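Local coordinates for protein short chain dehydrogenase/reductase (Acinetobacter baumannii, PDB 4IUY) that probably catalyses NAD(P)-dependent oxidation or reduction, as a tetrameric Rossmann-fold member of the short-chain dehydrogenase/reductase family, at residues Ile232-Pro246 / Glu262-Ile274. Sequence-based numbering, arbitrary orientation.
Sequences IPTRKFVEFDDLNGP and EIKVDGGHSAAPI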
ATOM      1  N   ILE D 232      -4.780  14.379  14.498  1.00 42.17           N
ATOM      2  CA  ILE D 232      -3.837  14.775  13.447  1.00 39.30           C
ATOM      3  C   ILE D 232      -2.489  15.196  14.056  1.00 45.32           C
ATOM      4  O   ILE D 232      -2.451  16.077  14.911  1.00 40.84           O
ATOM      5  CB  ILE D 232      -4.399  15.945  12.602  1.00 39.20           C
ATOM      6  CG1 ILE D 232      -5.725  15.550  11.940  1.00 40.64           C
ATOM      7  CG2 ILE D 232      -3.404  16.366  11.526  1.00 37.79           C
ATOM      8  CD1 ILE D 232      -6.426  16.700  11.237  1.00 39.61           C
ATOM      9  N   PRO D 233      -1.381  14.585  13.595  1.00 44.80           N
ATOM     10  CA  PRO D 233      -0.067  14.817  14.217  1.00 44.65           C
ATOM     11  C   PRO D 233       0.314  16.283  14.341  1.00 45.25           C
ATOM     12  O   PRO D 233       0.741  16.689  15.414  1.00 45.01           O
ATOM     13  CB  PRO D 233       0.904  14.089  13.269  1.00 43.65           C
ATOM     14  CG  PRO D 233       0.097  12.989  12.688  1.00 46.47           C
ATOM     15  CD  PRO D 233      -1.292  13.607  12.493  1.00 48.26           C
ATOM     16  N   THR D 234       0.138  17.080  13.297  1.00 45.36           N
ATOM     17  CA  THR D 234       0.420  18.508  13.424  1.00 44.37           C
ATOM     18  C   THR D 234      -0.681  19.274  14.136  1.00 43.67           C
ATOM     19  O   THR D 234      -0.538  20.468  14.391  1.00 43.15           O
ATOM     20  CB  THR D 234       0.565  19.187  12.080  1.00 43.99           C
ATOM     21  OG1 THR D 234      -0.676  19.070  11.393  1.00 39.83           O
ATOM     22  CG2 THR D 234       1.678  18.574  11.268  1.00 38.93           C
ATOM     23  N   ARG D 235      -1.807  18.611  14.385  1.00 47.84           N
ATOM     24  CA  ARG D 235      -2.952  19.269  15.008  1.00 43.15           C
ATOM     25  C   ARG D 235      -3.444  20.527  14.279  1.00 45.66           C
ATOM     26  O   ARG D 235      -3.867  21.511  14.887  1.00 50.54           O
ATOM     27  CB  ARG D 235      -2.669  19.537  16.473  1.00 50.04           C
ATOM     28  CG  ARG D 235      -2.580  18.239  17.230  1.00 53.18           C
ATOM     29  CD  ARG D 235      -2.319  18.454  18.656  1.00 59.26           C
ATOM     30  NE  ARG D 235      -2.211  17.195  19.381  1.00 57.45           N
ATOM     31  CZ  ARG D 235      -2.106  17.128  20.708  1.00 57.23           C
ATOM     32  NH1 ARG D 235      -2.098  18.243  21.436  1.00 51.13           N
ATOM     33  NH2 ARG D 235      -2.020  15.952  21.303  1.00 49.73           N
ATOM     34  N   LYS D 236      -3.330  20.487  12.963  1.00 41.98           N
ATOM     35  CA  LYS D 236      -3.813  21.532  12.089  1.00 52.23           C
ATOM     36  C   LYS D 236      -4.478  20.878  10.902  1.00 48.40           C
ATOM     37  O   LYS D 236      -3.925  19.967  10.287  1.00 39.24           O
ATOM     38  CB  LYS D 236      -2.678  22.414  11.558  1.00 50.39           C
ATOM     39  CG  LYS D 236      -2.058  23.384  12.534  1.00 54.47           C
ATOM     40  CD  LYS D 236      -0.932  24.100  11.818  1.00 72.76           C
ATOM     41  CE  LYS D 236      -0.264  25.160  12.659  1.00 88.24           C
ATOM     42  NZ  LYS D 236       0.870  25.736  11.871  1.00 96.59           N
ATOM     43  N   PHE D 237      -5.630  21.404  10.526  1.00 41.70           N
ATOM     44  CA  PHE D 237      -6.246  21.002   9.281  1.00 49.48           C
ATOM     45  C   PHE D 237      -5.373  21.558   8.162  1.00 45.06           C
ATOM     46  O   PHE D 237      -4.503  22.391   8.392  1.00 40.15           O
ATOM     47  CB  PHE D 237      -7.700  21.500   9.182  1.00 46.38           C
ATOM     48  CG  PHE D 237      -8.636  20.817  10.141  1.00 43.34           C
ATOM     49  CD1 PHE D 237      -8.843  19.445  10.064  1.00 43.82           C
ATOM     50  CD2 PHE D 237      -9.306  21.535  11.113  1.00 48.25           C
ATOM     51  CE1 PHE D 237      -9.699  18.802  10.949  1.00 47.57           C
ATOM     52  CE2 PHE D 237     -10.164  20.900  11.999  1.00 48.05           C
ATOM     53  CZ  PHE D 237     -10.360  19.532  11.918  1.00 45.88           C
ATOM     54  N   VAL D 238      -5.607  21.068   6.961  1.00 46.36           N
ATOM     55  CA  VAL D 238      -4.827  21.440   5.788  1.00 42.67           C
ATOM     56  C   VAL D 238      -5.172  22.836   5.314  1.00 38.95           C
ATOM     57  O   VAL D 238      -6.339  23.194   5.256  1.00 50.69           O
ATOM     58  CB  VAL D 238      -5.082  20.427   4.676  1.00 39.06           C
ATOM     59  CG1 VAL D 238      -4.321  20.796   3.407  1.00 35.63           C
ATOM     60  CG2 VAL D 238      -4.752  18.988   5.206  1.00 35.34           C
ATOM     61  N   GLU D 239      -4.147  23.651   5.079  1.00 44.24           N
ATOM     62  CA  GLU D 239      -4.321  24.973   4.476  1.00 43.03           C
ATOM     63  C   GLU D 239      -4.064  24.866   2.989  1.00 40.66           C
ATOM     64  O   GLU D 239      -3.191  24.091   2.579  1.00 38.03           O
ATOM     65  CB  GLU D 239      -3.319  25.965   5.066  1.00 44.21           C
ATOM     66  CG  GLU D 239      -3.464  26.182   6.563  1.00 50.90           C
ATOM     67  CD  GLU D 239      -4.635  27.073   6.923  1.00 68.62           C
ATOM     68  OE1 GLU D 239      -5.269  27.634   6.005  1.00 82.09           O
ATOM     69  OE2 GLU D 239      -4.923  27.221   8.130  1.00 77.64           O
ATOM     70  N   PHE D 240      -4.745  25.692   2.191  1.00 40.52           N
ATOM     71  CA  PHE D 240      -4.553  25.703   0.725  1.00 40.28           C
ATOM     72  C   PHE D 240      -3.072  25.872   0.350  1.00 39.46           C
ATOM     73  O   PHE D 240      -2.577  25.235  -0.562  1.00 51.25           O
ATOM     74  CB  PHE D 240      -5.373  26.830   0.094  1.00 44.56           C
ATOM     75  CG  PHE D 240      -6.853  26.555   0.038  1.00 46.46           C
ATOM     76  CD1 PHE D 240      -7.339  25.254   0.107  1.00 46.95           C
ATOM     77  CD2 PHE D 240      -7.760  27.607  -0.063  1.00 44.45           C
ATOM     78  CE1 PHE D 240      -8.685  25.008   0.053  1.00 44.89           C
ATOM     79  CE2 PHE D 240      -9.116  27.373  -0.113  1.00 45.32           C
ATOM     80  CZ  PHE D 240      -9.583  26.072  -0.064  1.00 48.02           C
ATOM     81  N   ASP D 241      -2.384  26.746   1.073  1.00 42.85           N
ATOM     82  CA  ASP D 241      -0.964  26.997   0.882  1.00 45.64           C
ATOM     83  C   ASP D 241      -0.096  25.762   1.022  1.00 49.98           C
ATOM     84  O   ASP D 241       0.983  25.698   0.410  1.00 42.66           O
ATOM     85  CB  ASP D 241      -0.456  28.064   1.861  1.00 49.64           C
ATOM     86  CG  ASP D 241      -0.764  29.464   1.405  1.00 63.49           C
ATOM     87  OD1 ASP D 241      -0.959  29.666   0.185  1.00 71.92           O
ATOM     88  OD2 ASP D 241      -0.777  30.368   2.261  1.00 67.35           O
ATOM     89  N   ASP D 242      -0.560  24.780   1.803  1.00 37.88           N
ATOM     90  CA  ASP D 242       0.220  23.550   1.967  1.00 36.45           C
ATOM     91  C   ASP D 242       0.402  22.820   0.634  1.00 43.70           C
ATOM     92  O   ASP D 242       1.330  22.018   0.503  1.00 36.44           O
ATOM     93  CB  ASP D 242      -0.425  22.606   2.999  1.00 35.88           C
ATOM     94  CG  ASP D 242      -0.401  23.179   4.417  1.00 49.67           C
ATOM     95  OD1 ASP D 242       0.464  24.045   4.698  1.00 52.59           O
ATOM     96  OD2 ASP D 242      -1.252  22.764   5.248  1.00 37.59           O
ATOM     97  N   LEU D 243      -0.475  23.116  -0.332  1.00 35.51           N
ATOM     98  CA  LEU D 243      -0.527  22.443  -1.638  1.00 39.30           C
ATOM     99  C   LEU D 243       0.346  23.073  -2.727  1.00 37.84           C
ATOM    100  O   LEU D 243       0.600  22.472  -3.774  1.00 41.85           O
ATOM    101  CB  LEU D 243      -1.979  22.402  -2.160  1.00 36.82           C
ATOM    102  CG  LEU D 243      -2.946  21.841  -1.114  1.00 42.99           C
ATOM    103  CD1 LEU D 243      -4.383  21.822  -1.640  1.00 47.22           C
ATOM    104  CD2 LEU D 243      -2.481  20.455  -0.696  1.00 37.67           C
ATOM    105  N   ASN D 244       0.778  24.295  -2.481  1.00 36.57           N
ATOM    106  CA  ASN D 244       1.515  25.046  -3.472  1.00 42.04           C
ATOM    107  C   ASN D 244       2.748  24.312  -3.978  1.00 42.97           C
ATOM    108  O   ASN D 244       2.927  24.135  -5.188  1.00 48.59           O
ATOM    109  CB  ASN D 244       1.836  26.435  -2.928  1.00 39.31           C
ATOM    110  CG  ASN D 244       0.566  27.286  -2.739  1.00 44.23           C
ATOM    111  OD1 ASN D 244      -0.548  26.817  -2.967  1.00 47.66           O
ATOM    112  ND2 ASN D 244       0.737  28.523  -2.306  1.00 45.49           N
ATOM    113  N   GLY D 245       3.569  23.846  -3.042  1.00 44.04           N
ATOM    114  CA  GLY D 245       4.790  23.145  -3.389  1.00 37.24           C
ATOM    115  C   GLY D 245       4.576  21.929  -4.274  1.00 35.01           C
ATOM    116  O   GLY D 245       5.204  21.821  -5.319  1.00 35.36           O
ATOM    117  N   PRO D 246       3.732  20.984  -3.839  1.00 34.34           N
ATOM    118  CA  PRO D 246       3.437  19.819  -4.682  1.00 32.87           C
ATOM    119  C   PRO D 246       2.824  20.191  -6.049  1.00 39.88           C
ATOM    120  O   PRO D 246       3.145  19.555  -7.053  1.00 46.17           O
ATOM    121  CB  PRO D 246       2.424  19.033  -3.846  1.00 32.96           C
ATOM    122  CG  PRO D 246       2.703  19.414  -2.436  1.00 33.34           C
ATOM    123  CD  PRO D 246       3.142  20.858  -2.482  1.00 33.69           C
ATOM    124  N   GLU D 262       1.133   9.506  -5.852  1.00 39.96           N
ATOM    125  CA  GLU D 262       0.189  10.335  -5.132  1.00 39.33           C
ATOM    126  C   GLU D 262       0.920  10.927  -3.933  1.00 33.96           C
ATOM    127  O   GLU D 262       1.430  10.201  -3.075  1.00 42.19           O
ATOM    128  CB  GLU D 262      -1.023   9.512  -4.684  1.00 37.41           C
ATOM    129  CG  GLU D 262      -2.032  10.290  -3.850  1.00 34.46           C
ATOM    130  CD  GLU D 262      -3.080   9.384  -3.206  1.00 41.30           C
ATOM    131  OE1 GLU D 262      -2.732   8.592  -2.286  1.00 40.35           O
ATOM    132  OE2 GLU D 262      -4.257   9.493  -3.594  1.00 36.91           O
ATOM    133  N   ILE D 263       1.000  12.247  -3.912  1.00 36.14           N
ATOM    134  CA  ILE D 263       1.594  13.005  -2.812  1.00 32.30           C
ATOM    135  C   ILE D 263       0.499  13.397  -1.810  1.00 35.34           C
ATOM    136  O   ILE D 263      -0.407  14.195  -2.127  1.00 37.76           O
ATOM    137  CB  ILE D 263       2.272  14.282  -3.344  1.00 38.97           C
ATOM    138  CG1 ILE D 263       3.400  13.924  -4.322  1.00 44.07           C
ATOM    139  CG2 ILE D 263       2.777  15.160  -2.189  1.00 29.85           C
ATOM    140  CD1 ILE D 263       4.155  15.164  -4.894  1.00 34.37           C
ATOM    141  N   LYS D 264       0.578  12.836  -0.611  1.00 32.02           N
ATOM    142  CA  LYS D 264      -0.372  13.160   0.452  1.00 34.19           C
ATOM    143  C   LYS D 264       0.043  14.443   1.125  1.00 34.33           C
ATOM    144  O   LYS D 264       1.218  14.639   1.406  1.00 31.23           O
ATOM    145  CB  LYS D 264      -0.486  12.032   1.472  1.00 29.51           C
ATOM    146  CG  LYS D 264      -1.035  10.730   0.880  1.00 39.08           C
ATOM    147  CD  LYS D 264      -1.115   9.643   1.946  1.00 40.02           C
ATOM    148  CE  LYS D 264       0.265   9.233   2.403  1.00 44.22           C
ATOM    149  NZ  LYS D 264       0.169   8.281   3.543  1.00 48.87           N
ATOM    150  N   VAL D 265      -0.914  15.342   1.320  1.00 37.58           N
ATOM    151  CA  VAL D 265      -0.650  16.595   2.022  1.00 33.88           C
ATOM    152  C   VAL D 265      -1.676  16.658   3.142  1.00 36.67           C
ATOM    153  O   VAL D 265      -2.840  17.056   2.936  1.00 32.21           O
ATOM    154  CB  VAL D 265      -0.755  17.821   1.047  1.00 43.80           C
ATOM    155  CG1 VAL D 265      -0.419  19.092   1.737  1.00 32.43           C
ATOM    156  CG2 VAL D 265       0.173  17.642  -0.180  1.00 37.77           C
ATOM    157  N   ASP D 266      -1.264  16.233   4.332  1.00 32.39           N
ATOM    158  CA  ASP D 266      -2.232  16.003   5.389  1.00 32.57           C
ATOM    159  C   ASP D 266      -1.675  16.196   6.809  1.00 37.55           C
ATOM    160  O   ASP D 266      -2.347  15.845   7.777  1.00 38.56           O
ATOM    161  CB  ASP D 266      -2.836  14.590   5.237  1.00 36.35           C
ATOM    162  CG  ASP D 266      -1.821  13.460   5.525  1.00 48.83           C
ATOM    163  OD1 ASP D 266      -0.596  13.725   5.649  1.00 48.94           O
ATOM    164  OD2 ASP D 266      -2.256  12.287   5.623  1.00 49.33           O
ATOM    165  N   GLY D 267      -0.461  16.740   6.946  1.00 35.49           N
ATOM    166  CA  GLY D 267       0.123  16.921   8.276  1.00 34.28           C
ATOM    167  C   GLY D 267       0.201  15.612   9.067  1.00 47.41           C
ATOM    168  O   GLY D 267       0.167  15.615  10.304  1.00 42.40           O
ATOM    169  N   GLY D 268       0.315  14.495   8.343  1.00 38.19           N
ATOM    170  CA  GLY D 268       0.490  13.188   8.944  1.00 38.51           C
ATOM    171  C   GLY D 268      -0.791  12.474   9.323  1.00 48.01           C
ATOM    172  O   GLY D 268      -0.737  11.383   9.907  1.00 40.66           O
ATOM    173  N   HIS D 269      -1.932  13.054   8.943  1.00 33.80           N
ATOM    174  CA  HIS D 269      -3.233  12.500   9.308  1.00 34.52           C
ATOM    175  C   HIS D 269      -3.374  10.992   8.962  1.00 50.45           C
ATOM    176  O   HIS D 269      -3.807  10.180   9.800  1.00 38.39           O
ATOM    177  CB  HIS D 269      -4.358  13.293   8.644  1.00 35.28           C
ATOM    178  CG  HIS D 269      -5.699  13.052   9.261  1.00 51.64           C
ATOM    179  ND1 HIS D 269      -6.852  13.653   8.804  1.00 48.76           N
ATOM    180  CD2 HIS D 269      -6.063  12.305  10.331  1.00 62.17           C
ATOM    181  CE1 HIS D 269      -7.875  13.251   9.537  1.00 54.30           C
ATOM    182  NE2 HIS D 269      -7.421  12.447  10.480  1.00 64.87           N
ATOM    183  N   SER D 270      -2.988  10.622   7.746  1.00 33.12           N
ATOM    184  CA  SER D 270      -3.145   9.245   7.291  1.00 45.58           C
ATOM    185  C   SER D 270      -2.182   8.262   7.992  1.00 47.89           C
ATOM    186  O   SER D 270      -2.364   7.054   7.913  1.00 45.42           O
ATOM    187  CB  SER D 270      -2.938   9.160   5.779  1.00 39.21           C
ATOM    188  OG  SER D 270      -1.610   9.549   5.482  1.00 46.12           O
ATOM    189  N   ALA D 271      -1.158   8.801   8.655  1.00 52.15           N
ATOM    190  CA  ALA D 271      -0.180   8.013   9.394  1.00 44.46           C
ATOM    191  C   ALA D 271      -0.527   7.960  10.868  1.00 44.37           C
ATOM    192  O   ALA D 271       0.144   7.293  11.631  1.00 53.84           O
ATOM    193  CB  ALA D 271       1.200   8.574   9.224  1.00 42.14           C
ATOM    194  N   ALA D 272      -1.563   8.689  11.263  1.00 41.04           N
ATOM    195  CA  ALA D 272      -1.888   8.850  12.673  1.00 45.84           C
ATOM    196  C   ALA D 272      -2.176   7.506  13.335  1.00 53.37           C
ATOM    197  O   ALA D 272      -2.615   6.568  12.663  1.00 54.87           O
ATOM    198  CB  ALA D 272      -3.057   9.803  12.835  1.00 37.51           C
ATOM    199  N   PRO D 273      -1.864   7.399  14.639  1.00 53.17           N
ATOM    200  CA  PRO D 273      -2.026   6.171  15.415  1.00 61.23           C
ATOM    201  C   PRO D 273      -3.429   5.606  15.344  1.00 73.91           C
ATOM    202  O   PRO D 273      -4.439   6.292  15.565  1.00 60.60           O
ATOM    203  CB  PRO D 273      -1.728   6.622  16.840  1.00 56.13           C
ATOM    204  CG  PRO D 273      -0.791   7.726  16.675  1.00 53.13           C
ATOM    205  CD  PRO D 273      -1.218   8.452  15.436  1.00 49.19           C
ATOM    206  N   ILE D 274      -3.472   4.322  15.029  1.00 58.24           N
ATOM    207  CA  ILE D 274      -4.711   3.557  15.053  1.00 68.82           C
ATOM    208  C   ILE D 274      -5.214   3.386  16.496  1.00 74.25           C
ATOM    209  O   ILE D 274      -6.417   3.419  16.756  1.00 77.20           O
ATOM    210  CB  ILE D 274      -4.498   2.177  14.406  1.00 57.24           C
ATOM    211  CG1 ILE D 274      -3.389   1.422  15.149  1.00 60.90           C
ATOM    212  CG2 ILE D 274      -4.139   2.341  12.943  1.00 46.87           C
ATOM    213  CD1 ILE D 274      -3.256  -0.029  14.747  1.00 63.41           C
ATOM    214  OXT ILE D 274      -4.424   3.229  17.436  1.00 74.99           O
TER
HETATM  215  O   HOH W   1      -4.369  17.936   8.380  1.00 40.86           O
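Val265 is the main bump on the strand side: its two methyls part over Asp242, Leu243 and Pro246, on the chain leading into helix 244-251, and enter different hollows. Val265 CG1, anti to the backbone N (chi1 -177°), fits between the backbone O and CB of Asp242 on one hand and Leu243 CD2 on the other, with Val265 CG1 3.5 Å from Leu243 CD2. Val265 CG2 meets the CG corner of the Pro246 ring, 3.8 Å from Pro246 CG, and Ile263 CG2 extends this apolar seam to Pro246 CB. At the end of the strand, Val238 CG2 drops onto the backbone, 3.5 Å from Val265 O.

Farther on, the type I' turn 266-269 meets the type I turn 232-235 through its carbonyl oxygens. Gly267 O fits under one face of the Pro233 ring, 3.3 Å from Pro233 CD, and Gly268 O meets the edge at Pro233 CG. Thr234 CG2, 3.5 Å from Gly267 O, packs close on the bare CA of Gly267. Thr234 N gives Gly267 O a weak hydrogen bond of 3.3 Å. Ile232 CG1 covers one face of the His269 imidazole, 3.6 Å from its centroid and 9° off the normal, a CH-pi contact. A water donates to both Lys236 O and Asp266 O.

Asp266 OD1 takes the N-H of Gly268 in an Asx turn, while OD2 receives Ser270 N and OG. The arrangement is typical of the C-terminal end of the SDR Rossmann fold, where the last strand of the parallel sheet runs into a glycine turn beside a neighbouring subunit.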